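Local coordinates for protein beta-phenylalanine aminotransferase (Variovorax paradoxus, PDB 4AO9) that probably catalyses the pyridoxal-5'-phosphate-dependent transamination of beta-phenylalanine as a class-III aminotransferase, at residues 80-83 with 87-90; 90-95 with 425-430; 156-161 with 315-320; 202-207 with 228-233; 296-299 with 304-307. All coordinates share one frame; numbering follows the deposited sequence. Where two conformers were deposited one is given.

Contact 1 of 5, residues 80-83 with 87-90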
# COMPACT_ATOMS: atom_id res chain seq x y z
N ALA A 80 21.42 -9.85 12.58
CA ALA A 80 22.14 -8.76 13.26
C ALA A 80 21.80 -7.39 12.68
O ALA A 80 21.58 -7.26 11.46
CB ALA A 80 23.64 -9.00 13.20
N LEU A 81 21.72 -6.40 13.56
CA LEU A 81 21.52 -5.00 13.16
C LEU A 81 22.57 -4.12 13.81
O LEU A 81 22.98 -4.37 14.95
CB LEU A 81 20.11 -4.50 13.57
CG LEU A 81 18.92 -5.11 12.82
CD1 LEU A 81 17.61 -4.77 13.52
CD2 LEU A 81 18.89 -4.65 11.37
N TRP A 82 23.01 -3.09 13.09
CA TRP A 82 23.92 -2.09 13.62
C TRP A 82 23.25 -0.73 13.57
O TRP A 82 22.67 -0.36 12.55
CB TRP A 82 25.20 -2.00 12.80
CG TRP A 82 26.14 -3.16 12.92
CD1 TRP A 82 27.29 -3.22 13.67
CD2 TRP A 82 26.04 -4.42 12.25
NE1 TRP A 82 27.90 -4.44 13.51
CE2 TRP A 82 27.16 -5.20 12.65
CE3 TRP A 82 25.11 -4.98 11.35
CZ2 TRP A 82 27.37 -6.50 12.18
CZ3 TRP A 82 25.33 -6.28 10.89
CH2 TRP A 82 26.45 -7.02 11.30
N ASP A 83 23.33 0.01 14.67
CA ASP A 83 22.84 1.39 14.66
C ASP A 83 23.87 2.40 14.12
O ASP A 83 25.00 2.04 13.78
CB ASP A 83 22.27 1.79 16.04
CG ASP A 83 23.32 1.86 17.13
OD1 ASP A 83 24.53 2.05 16.81
OD2 ASP A 83 22.96 1.77 18.32
N HIS A 87 26.74 0.23 17.34
CA HIS A 87 26.36 -0.87 18.22
C HIS A 87 25.77 -2.01 17.40
O HIS A 87 24.94 -1.78 16.51
CB HIS A 87 25.31 -0.43 19.24
CG HIS A 87 25.73 0.71 20.09
ND1 HIS A 87 25.10 1.94 20.05
CD2 HIS A 87 26.72 0.83 21.02
CE1 HIS A 87 25.68 2.76 20.91
NE2 HIS A 87 26.66 2.11 21.51
N ARG A 88 26.23 -3.22 17.70
CA ARG A 88 25.72 -4.43 17.05
C ARG A 88 24.73 -5.13 17.97
O ARG A 88 25.01 -5.34 19.15
CB ARG A 88 26.87 -5.38 16.70
CG ARG A 88 26.43 -6.61 15.91
CD ARG A 88 27.49 -7.72 15.97
NE ARG A 88 26.99 -8.97 15.39
CZ ARG A 88 27.57 -9.64 14.40
NH1 ARG A 88 28.71 -9.22 13.86
NH2 ARG A 88 27.01 -10.76 13.95
N TYR A 89 23.57 -5.48 17.42
CA TYR A 89 22.53 -6.15 18.18
C TYR A 89 22.08 -7.44 17.52
O TYR A 89 22.07 -7.56 16.29
CB TYR A 89 21.28 -5.28 18.30
CG TYR A 89 21.50 -3.88 18.80
CD1 TYR A 89 21.55 -3.60 20.16
CD2 TYR A 89 21.64 -2.83 17.89
CE1 TYR A 89 21.73 -2.31 20.62
CE2 TYR A 89 21.83 -1.54 18.34
CZ TYR A 89 21.87 -1.29 19.70
OH TYR A 89 22.05 0.01 20.12
N ALA A 90 21.68 -8.40 18.35
CA ALA A 90 20.86 -9.50 17.87
C ALA A 90 19.44 -8.97 17.74
O ALA A 90 18.91 -8.38 18.69
CB ALA A 90 20.91 -10.68 18.83
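A beta hairpin joins strand 80-83 to strand 88-91, and its pairing is set by L81 and Y89, a hydrogen-bonded antiparallel pair: L81 N donates to Y89 O at 3.0 Å and Y89 N returns to L81 O at 2.8 Å. The neighbouring pairs, A80 with A90 and W82 with R88, are non-hydrogen-bonded, as the alternation of an antiparallel pair requires. Toward the turn, D83 ties the strands together with its side chain. D83 OD2 accepts two donors, Y89 OH at 2.7 Å from above the carboxylate plane and H87 ND1 at 2.8 Å on the syn lone pair, the latter bond lying in the imidazole plane. D83 OD1 meanwhile takes H87 N at 2.9 Å. With CG lying between the backbone N and the carbonyl carbon (chi1 67°), the carboxylate turns across the hairpin to these donors. Its plane stands 80° from the H87 ring, and a His-carboxylate hydrogen bond of this kind fixes the rotation of the imidazole. On the face carrying A80, W82 and R88, the extended arginine runs alongside the indole: R88 CG sits over the five-membered ring, 3.9 Å from its centroid, in a CH-pi contact. Further out, R88 NH1 reaches W82 CZ2 at 3.5 Å, the guanidinium tilted 64° from the indole. W82 also makes a cation-pi contact with R75. Strand 72-77 flanks 80-83, where L81 packs on I73 and on L122 of the second subunit, while strand 413-414 runs parallel to 88-91 at the other margin of the sheet.

Contact 2 of 5, residues 90-95 with 425-430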
# COMPACT_ATOMS: atom_id res chain seq x y z
N ALA A 90 21.68 -8.40 18.35
CA ALA A 90 20.86 -9.50 17.87
C ALA A 90 19.44 -8.97 17.74
O ALA A 90 18.91 -8.38 18.69
CB ALA A 90 20.91 -10.68 18.83
N ASP A 91 18.85 -9.18 16.57
CA ASP A 91 17.52 -8.68 16.22
C ASP A 91 16.41 -9.64 16.68
O ASP A 91 16.26 -10.72 16.13
CB ASP A 91 17.45 -8.51 14.71
CG ASP A 91 16.07 -8.10 14.22
OD1 ASP A 91 15.27 -7.60 15.03
OD2 ASP A 91 15.82 -8.29 13.02
N PHE A 92 15.64 -9.20 17.66
CA PHE A 92 14.48 -9.94 18.16
C PHE A 92 13.15 -9.28 17.83
O PHE A 92 12.15 -9.50 18.52
CB PHE A 92 14.62 -10.20 19.67
CG PHE A 92 15.50 -11.36 19.99
CD1 PHE A 92 16.88 -11.23 20.01
CD2 PHE A 92 14.94 -12.62 20.23
CE1 PHE A 92 17.69 -12.32 20.29
CE2 PHE A 92 15.74 -13.71 20.52
CZ PHE A 92 17.12 -13.56 20.54
N ILE A 93 13.12 -8.50 16.76
CA ILE A 93 11.87 -7.89 16.30
C ILE A 93 11.60 -8.12 14.79
O ILE A 93 10.45 -8.24 14.37
CB ILE A 93 11.76 -6.39 16.77
CG1 ILE A 93 10.48 -5.72 16.26
CG2 ILE A 93 12.99 -5.60 16.35
CD1 ILE A 93 9.18 -6.40 16.72
N ALA A 94 12.65 -8.17 13.98
CA ALA A 94 12.55 -8.64 12.59
C ALA A 94 11.37 -8.05 11.80
O ALA A 94 10.50 -8.79 11.30
CB ALA A 94 12.53 -10.19 12.56
N GLU A 95 11.37 -6.72 11.71
CA GLU A 95 10.38 -5.96 10.95
C GLU A 95 8.94 -6.34 11.30
O GLU A 95 8.08 -6.46 10.43
CB GLU A 95 10.68 -6.04 9.45
CG GLU A 95 10.12 -4.86 8.63
CD GLU A 95 10.73 -3.53 9.04
OE1 GLU A 95 10.23 -2.89 9.97
OE2 GLU A 95 11.72 -3.12 8.40
N LEU A 425 14.57 -16.63 10.82
CA LEU A 425 15.33 -17.84 10.50
C LEU A 425 16.82 -17.83 10.87
O LEU A 425 17.33 -18.86 11.28
CB LEU A 425 15.16 -18.22 9.03
CG LEU A 425 13.74 -18.60 8.59
CD1 LEU A 425 13.68 -18.65 7.07
CD2 LEU A 425 13.28 -19.92 9.20
N PRO A 426 17.54 -16.68 10.71
CA PRO A 426 18.98 -16.73 11.03
C PRO A 426 19.32 -16.75 12.52
O PRO A 426 20.47 -16.99 12.86
CB PRO A 426 19.55 -15.47 10.38
CG PRO A 426 18.49 -14.99 9.44
CD PRO A 426 17.18 -15.44 10.01
N LEU A 427 18.35 -16.51 13.40
CA LEU A 427 18.63 -16.52 14.83
C LEU A 427 19.13 -17.88 15.28
O LEU A 427 18.49 -18.90 15.01
CB LEU A 427 17.40 -16.18 15.65
CG LEU A 427 17.02 -14.72 15.84
CD1 LEU A 427 15.73 -14.71 16.65
CD2 LEU A 427 18.10 -13.92 16.56
N THR A 428 20.25 -17.88 15.98
CA THR A 428 20.84 -19.12 16.46
C THR A 428 20.31 -19.48 17.84
O THR A 428 19.73 -18.63 18.54
CB THR A 428 22.38 -19.01 16.52
OG1 THR A 428 22.75 -18.02 17.48
CG2 THR A 428 22.94 -18.63 15.14
N ASP A 429 20.51 -20.73 18.24
CA ASP A 429 20.18 -21.16 19.59
C ASP A 429 20.96 -20.35 20.64
O ASP A 429 20.42 -20.06 21.71
CB ASP A 429 20.39 -22.67 19.75
CG ASP A 429 19.32 -23.50 19.04
OD1 ASP A 429 18.22 -22.96 18.76
OD2 ASP A 429 19.57 -24.70 18.77
N ALA A 430 22.19 -19.96 20.32
CA ALA A 430 22.99 -19.07 21.17
C ALA A 430 22.40 -17.66 21.32
O ALA A 430 22.42 -17.10 22.42
CB ALA A 430 24.45 -19.01 20.69
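D91 OD1 is gripped by two backbone N-H groups of its own loop, I93 N and A94 N, each at 2.9 Å, while the backbone O of the same residue rests against the L427 side chain. Both donors come from one face of the carboxylate, I93 N from well above the plane (42° out of it) and A94 N on the syn side. The bond from I93 N makes an Asx turn and the one from A94 N an Asx motif, and together they fix the bend by which the chain leaves strand 88-91. D91 OD2 is held separately by H103 NE2. With CG anti to the carbonyl carbon (chi1 -82°), L427 turns its isobutyl group toward D91 and F92, and both methyls lie between the D91 carbonyl and the F92 ring. L427 CD2 is the nearer to D91 O, at 3.7 Å, and L427 CD1 stands over one face of the F92 ring, 4.3 Å from the centroid and 22° off the normal, displaced toward the rim; its nearest ring atom is F92 CE2 at 4.0 Å. This CH-pi contact joins the loop leaving strand 88-91 to the loop before the last helix, 429-445, of a class-III aminotransferase chain. Replacing L427 by an alanine would probably open a gap over the F92 ring and leave that ring with less to hold it. T428 is the N-cap, just before helix 429-445; its side chain caps a backbone N, and T428 N bonds D431 OD2. F92 meets the ring of Y435 of this helix as well.

Contact 3 of 5, residues 156-161 with 315-320. With PLP (pyridoxal-5'-phosphate), chain D.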
# COMPACT_ATOMS: atom_id res chain seq x y z
N ASN A 156 -6.95 -5.93 3.89
CA ASN A 156 -8.13 -5.89 4.77
C ASN A 156 -9.22 -4.95 4.26
O ASN A 156 -10.41 -5.28 4.32
CB ASN A 156 -7.72 -5.55 6.20
CG ASN A 156 -7.13 -6.73 6.92
OD1 ASN A 156 -7.63 -7.86 6.79
ND2 ASN A 156 -6.07 -6.50 7.69
N LEU A 157 -8.83 -3.79 3.73
CA LEU A 157 -9.82 -2.88 3.14
C LEU A 157 -10.58 -3.57 2.01
O LEU A 157 -11.81 -3.45 1.91
CB LEU A 157 -9.15 -1.60 2.62
CG LEU A 157 -8.77 -0.60 3.70
CD1 LEU A 157 -7.86 0.49 3.13
CD2 LEU A 157 -10.01 0.03 4.37
N MET A 158 -9.85 -4.30 1.16
CA MET A 158 -10.49 -4.97 0.05
C MET A 158 -11.35 -6.13 0.48
O MET A 158 -12.41 -6.35 -0.10
CB MET A 158 -9.47 -5.42 -1.00
CG MET A 158 -8.71 -4.28 -1.66
SD MET A 158 -9.71 -2.88 -2.25
CE MET A 158 -10.87 -3.68 -3.36
N ALA A 159 -10.90 -6.89 1.48
CA ALA A 159 -11.72 -7.99 2.01
C ALA A 159 -13.04 -7.47 2.55
O ALA A 159 -14.10 -8.06 2.30
CB ALA A 159 -10.97 -8.75 3.08
N LEU A 160 -12.97 -6.38 3.31
CA LEU A 160 -14.19 -5.76 3.83
C LEU A 160 -15.11 -5.28 2.72
O LEU A 160 -16.32 -5.52 2.74
CB LEU A 160 -13.86 -4.62 4.80
CG LEU A 160 -13.19 -5.01 6.11
CD1 LEU A 160 -12.84 -3.75 6.90
CD2 LEU A 160 -14.10 -5.96 6.94
N THR A 161 -14.53 -4.60 1.74
CA THR A 161 -15.28 -4.07 0.61
C THR A 161 -15.98 -5.21 -0.12
O THR A 161 -17.17 -5.10 -0.48
CB THR A 161 -14.28 -3.37 -0.34
OG1 THR A 161 -13.72 -2.26 0.36
CG2 THR A 161 -14.97 -2.89 -1.60
N LEU A 315 -17.07 -5.37 -9.47
CA LEU A 315 -16.11 -4.57 -8.70
C LEU A 315 -14.77 -4.46 -9.37
O LEU A 315 -14.23 -5.45 -9.87
CB LEU A 315 -15.91 -5.14 -7.29
CG LEU A 315 -17.15 -5.34 -6.41
CD1 LEU A 315 -16.70 -5.77 -5.04
CD2 LEU A 315 -18.02 -4.07 -6.32
N ALA A 316 -14.25 -3.25 -9.39
CA ALA A 316 -12.87 -3.02 -9.78
C ALA A 316 -12.00 -3.16 -8.54
O ALA A 316 -12.41 -2.82 -7.41
CB ALA A 316 -12.73 -1.62 -10.39
N HIS A 317 -10.79 -3.68 -8.73
CA HIS A 317 -9.74 -3.56 -7.74
C HIS A 317 -8.46 -3.07 -8.42
O HIS A 317 -7.75 -3.84 -9.08
CB HIS A 317 -9.52 -4.86 -6.97
CG HIS A 317 -8.25 -4.87 -6.18
ND1 HIS A 317 -7.37 -5.93 -6.22
CD2 HIS A 317 -7.69 -3.94 -5.37
CE1 HIS A 317 -6.33 -5.66 -5.44
NE2 HIS A 317 -6.50 -4.45 -4.93
N SER A 318 -8.19 -1.79 -8.26
CA SER A 318 -7.05 -1.15 -8.89
C SER A 318 -5.84 -1.08 -7.94
O SER A 318 -5.89 -1.53 -6.78
CB SER A 318 -7.46 0.24 -9.39
OG SER A 318 -7.96 1.02 -8.30
N GLY A 319 -4.71 -0.58 -8.45
CA GLY A 319 -3.52 -0.41 -7.61
C GLY A 319 -2.21 -0.66 -8.35
O GLY A 319 -1.93 -1.77 -8.77
N THR A 320 -1.38 0.37 -8.44
CA THR A 320 -0.25 0.42 -9.35
C THR A 320 0.77 -0.70 -9.14
O THR A 320 1.20 -1.34 -10.11
CB THR A 320 0.42 1.79 -9.28
OG1 THR A 320 -0.56 2.78 -9.58
CG2 THR A 320 1.55 1.90 -10.30
N1 PLP D . -4.50 9.23 -7.40
C2 PLP D . -4.18 9.40 -8.69
C2A PLP D . -4.52 10.76 -9.30
C3 PLP D . -3.55 8.38 -9.40
O3 PLP D . -3.26 8.56 -10.60
C4 PLP D . -3.25 7.16 -8.77
C4A PLP D . -2.55 5.99 -9.47
C5 PLP D . -3.64 7.03 -7.44
C6 PLP D . -4.26 8.08 -6.77
C5A PLP D . -3.40 5.72 -6.67
O4P PLP D . -2.12 5.34 -6.41
P PLP D . -1.88 3.76 -6.15
O1P PLP D . -0.36 3.69 -5.80
O2P PLP D . -2.19 3.01 -7.47
O3P PLP D . -2.73 3.33 -4.99
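M158 reaches from helix 152-167 to H317 in the loop 315-320, two elements of the fold-type I aminotransferase architecture that serve different cofactors of the dimer. At its root, M158 CB packs against F298 CE1. M158 CG comes next, 3.9 Å from H317 CD2. The chain then bends twice (chi2 -48°, chi3 -56°), which folds the thioether back along the imidazole instead of extending past it. M158 SD lies 4.7 Å from the centroid of the H317 ring and 51° off its normal, an oblique sulfur-aromatic approach. The tip, M158 CE, touches H317 CD2 at 3.8 Å, with A316 O more distant at 4.4 Å. H317 ND1 hydrogen-bonds R147 NE, while M158 lies along the CD2 side of the ring. On the helix, N156 belongs to a PLP pocket and hydrogen-bonds H180 O and D260 OD2 through its ND2. The loop instead leads over to the second subunit, where S318 OG meets Y179 OH of that subunit, and on to a PLP that is also hydrogen-bonded to G152 N and T153 OG1 of the second subunit. There T320 grips one phosphate oxygen twice: T320 N donates to PLP O2P at 2.9 Å, and T320 OG1 donates to the same O2P at 2.7 Å.

Contact 4 of 5, residues 202-207 with 228-233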
# COMPACT_ATOMS: atom_id res chain seq x y z
N LEU A 202 -16.68 -5.59 19.63
CA LEU A 202 -17.03 -6.54 20.68
C LEU A 202 -15.78 -6.98 21.42
O LEU A 202 -14.68 -6.88 20.90
CB LEU A 202 -17.73 -7.76 20.05
CG LEU A 202 -19.04 -7.50 19.30
CD1 LEU A 202 -19.65 -8.82 18.80
CD2 LEU A 202 -20.06 -6.75 20.16
N PRO A 203 -15.94 -7.50 22.64
CA PRO A 203 -14.75 -7.91 23.39
C PRO A 203 -14.08 -9.16 22.82
O PRO A 203 -14.74 -10.16 22.56
CB PRO A 203 -15.29 -8.20 24.80
CG PRO A 203 -16.70 -7.71 24.81
CD PRO A 203 -17.19 -7.67 23.41
N TYR A 204 -12.76 -9.10 22.63
CA TYR A 204 -12.02 -10.29 22.20
C TYR A 204 -12.14 -11.41 23.24
O TYR A 204 -12.12 -11.15 24.44
CB TYR A 204 -10.56 -9.94 21.98
CG TYR A 204 -9.77 -10.94 21.15
CD1 TYR A 204 -10.02 -11.10 19.78
CD2 TYR A 204 -8.75 -11.68 21.72
CE1 TYR A 204 -9.28 -11.99 19.01
CE2 TYR A 204 -7.99 -12.59 20.96
CZ TYR A 204 -8.25 -12.73 19.61
OH TYR A 204 -7.52 -13.60 18.85
N ASN A 205 -12.27 -12.64 22.75
CA ASN A 205 -12.32 -13.84 23.61
C ASN A 205 -13.54 -13.94 24.52
O ASN A 205 -13.51 -14.65 25.50
CB ASN A 205 -11.01 -14.02 24.40
CG ASN A 205 -9.97 -14.77 23.59
OD1 ASN A 205 -10.32 -15.56 22.72
ND2 ASN A 205 -8.69 -14.53 23.88
N ASP A 206 -14.60 -13.22 24.17
CA ASP A 206 -15.88 -13.35 24.87
C ASP A 206 -16.87 -14.02 23.94
O ASP A 206 -17.55 -13.36 23.15
CB ASP A 206 -16.37 -11.97 25.32
CG ASP A 206 -17.63 -12.04 26.16
OD1 ASP A 206 -18.31 -13.09 26.18
OD2 ASP A 206 -17.93 -11.01 26.81
N ALA A 207 -16.95 -15.34 24.03
CA ALA A 207 -17.81 -16.14 23.16
C ALA A 207 -19.28 -15.80 23.34
O ALA A 207 -20.03 -15.72 22.37
CB ALA A 207 -17.57 -17.64 23.38
N PRO A 228 -6.81 -14.49 14.46
CA PRO A 228 -6.90 -15.71 15.30
C PRO A 228 -5.97 -15.67 16.52
O PRO A 228 -6.19 -16.43 17.48
CB PRO A 228 -6.53 -16.86 14.35
CG PRO A 228 -6.52 -16.30 12.98
CD PRO A 228 -6.49 -14.79 13.05
N MET A 229 -4.95 -14.81 16.47
CA MET A 229 -4.20 -14.37 17.65
C MET A 229 -3.97 -12.89 17.41
O MET A 229 -3.45 -12.51 16.35
CB MET A 229 -2.84 -15.08 17.75
CG MET A 229 -1.98 -14.56 18.90
SD MET A 229 -0.20 -14.90 18.74
CE MET A 229 0.25 -13.64 17.54
N GLN A 230 -4.37 -12.04 18.36
CA GLN A 230 -4.11 -10.61 18.18
C GLN A 230 -2.63 -10.32 18.30
O GLN A 230 -1.96 -10.81 19.22
CB GLN A 230 -4.90 -9.77 19.17
CG GLN A 230 -6.38 -9.70 18.84
CD GLN A 230 -7.12 -8.72 19.71
OE1 GLN A 230 -6.67 -8.35 20.80
NE2 GLN A 230 -8.28 -8.30 19.25
N GLY A 231 -2.12 -9.55 17.35
CA GLY A 231 -0.70 -9.24 17.27
C GLY A 231 -0.35 -7.98 18.04
O GLY A 231 0.24 -8.04 19.13
N ALA A 232 -0.71 -6.84 17.48
CA ALA A 232 -0.40 -5.53 18.05
C ALA A 232 -0.87 -5.34 19.49
O ALA A 232 -0.19 -4.66 20.27
CB ALA A 232 -0.96 -4.42 17.16
N SER A 233 -2.00 -5.94 19.86
CA SER A 233 -2.51 -5.79 21.22
C SER A 233 -1.68 -6.56 22.25
O SER A 233 -1.86 -6.34 23.44
CB SER A 233 -3.97 -6.23 21.33
OG SER A 233 -4.07 -7.64 21.26
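The backbones of Y204 and Q230 stay well apart, 8.9 Å between their CA atoms, the first within a type II turn running from P203 to D206 and the second on the short strand 229-230. Side chains bridge the interval. The Y204 ring, carried by a first torsion of -163° that sets CG opposite the backbone N, presents one face to the Q230 amide. Q230 CD sits 3.6 Å above the ring plane, over its centre, and the two planes are only 18° apart, so this is a stacked amide-aromatic pair in which the two side chains slide past each other in opposite directions. Q230 CG adds a CH-pi contact 3.7 Å from the Y204 ring centroid, and Q230 NE2 comes to 3.3 Å from Y204 CD1. Farther along, Y204 OH passes P228 O at 3.4 Å but donates its proton to E227 O, the backbone of a PLP-pocket residue. F242 of helix 240-253 meets the tyrosine ring edge-to-face. The contact thus joins the loop after the outermost strand 198-202 to the chain just beyond strand 221-226, with the P228 side chain about 7 Å from a bound PLP. Both ends of the stacked amide are spoken for: S233 OG donates to Q230 OE1 at 2.7 Å, and Q230 NE2 donates to S176 O. Donor and acceptor needs therefore settle which way round the amide lies, and the buried polar group can rest flat on an aromatic face.

Contact 5 of 5, residues 296-299 with 304-307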
# COMPACT_ATOMS: atom_id res chain seq x y z
N GLY A 296 0.67 -7.40 0.16
CA GLY A 296 -0.49 -7.94 0.88
C GLY A 296 -1.27 -8.82 -0.09
O GLY A 296 -1.00 -8.82 -1.30
N ALA A 297 -2.21 -9.60 0.43
CA ALA A 297 -3.13 -10.35 -0.44
C ALA A 297 -4.43 -10.59 0.29
O ALA A 297 -4.46 -10.68 1.51
CB ALA A 297 -2.52 -11.70 -0.91
N PHE A 298 -5.51 -10.64 -0.46
CA PHE A 298 -6.78 -11.10 0.09
C PHE A 298 -7.32 -12.17 -0.82
O PHE A 298 -7.14 -12.11 -2.04
CB PHE A 298 -7.79 -9.96 0.29
CG PHE A 298 -8.35 -9.36 -0.99
CD1 PHE A 298 -7.58 -8.49 -1.76
CD2 PHE A 298 -9.66 -9.63 -1.38
CE1 PHE A 298 -8.10 -7.92 -2.93
CE2 PHE A 298 -10.19 -9.07 -2.55
CZ PHE A 298 -9.41 -8.22 -3.32
N GLY A 299 -7.95 -13.19 -0.24
CA GLY A 299 -8.53 -14.25 -1.04
C GLY A 299 -9.43 -15.13 -0.21
O GLY A 299 -9.65 -14.86 0.98
N VAL A 304 -16.93 -15.43 -3.92
CA VAL A 304 -16.78 -14.06 -3.42
C VAL A 304 -15.74 -13.32 -4.26
O VAL A 304 -15.94 -12.15 -4.65
CB VAL A 304 -16.41 -14.04 -1.92
CG1 VAL A 304 -16.15 -12.61 -1.43
CG2 VAL A 304 -17.54 -14.70 -1.10
N MET A 305 -14.62 -13.99 -4.55
CA MET A 305 -13.57 -13.36 -5.36
C MET A 305 -14.03 -13.06 -6.79
O MET A 305 -13.46 -12.18 -7.45
CB MET A 305 -12.31 -14.23 -5.36
CG MET A 305 -11.63 -14.33 -3.98
SD MET A 305 -11.20 -12.71 -3.26
CE MET A 305 -9.95 -12.13 -4.42
N ALA A 306 -15.06 -13.76 -7.25
CA ALA A 306 -15.62 -13.56 -8.58
C ALA A 306 -16.15 -12.14 -8.77
O ALA A 306 -16.27 -11.66 -9.91
CB ALA A 306 -16.71 -14.57 -8.85
N LEU A 307 -16.44 -11.45 -7.66
CA LEU A 307 -16.87 -10.06 -7.75
C LEU A 307 -15.83 -9.22 -8.48
O LEU A 307 -16.18 -8.19 -9.07
CB LEU A 307 -17.09 -9.48 -6.35
CG LEU A 307 -18.32 -10.00 -5.61
CD1 LEU A 307 -18.37 -9.43 -4.20
CD2 LEU A 307 -19.57 -9.65 -6.39
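M305, with 74 Å² buried by the contact, reaches from helix 302-305 to F298 and G299 on strand 296-300. Two bends in its chain, the first at chi2 (-56°), curl the thioether toward the strand. There M305 CE lies 3.6 Å from F298 CE2, and it also rests against the strand backbone, 3.7 Å from F298 O. M305 SD is 4.7 Å from the F298 ring centroid and 52° off the normal, an oblique placement that is neither above the ring centre nor in its plane. The sulfur's other neighbour is G299 CA at 3.8 Å, so it touches the main chain of the glycine directly. In F298, with 35 Å² buried, CG lies between the backbone N and the carbonyl carbon (chi1 70°). That places the CD2-CE2 side beside the methionine, while H317 and F308 each meet the ring edge-to-face. An alanine in place of F298 would probably leave the M305 thioether without its aromatic partner, open a gap beside it and deprive the rings of H317 and F308 of their common neighbour. M305 also packs on Q145 and R147 of strand 145-149, next to 296-300 in the sheet. The whole is a Met-aromatic contact on strand 296-300, which runs antiparallel to both its neighbours in the mixed seven-stranded sheet of the fold-type I aminotransferase large domain.

The contacts fall into two groups on opposite sides of the chain's centre, with contact 4 apart from the second. Contacts 1 and 2 share A90 and strand 88-91; their centres are 11 Å apart and they touch where L81 CD1 packs 3.7 Å from D91 CG. Contacts 3 and 5, centres only 8 Å apart, form one packing unit, with L315 N probably hydrogen-bonded to L307 O at 3.0 Å. Contact 4 lies 25 Å from contact 3, centre to centre. Contact 3 supplies N156 to one PLP pocket and T320 to the phosphate of another, while contact 4 adjoins a pocket through E227. Contacts 1, 2 and 3 all reach the second subunit.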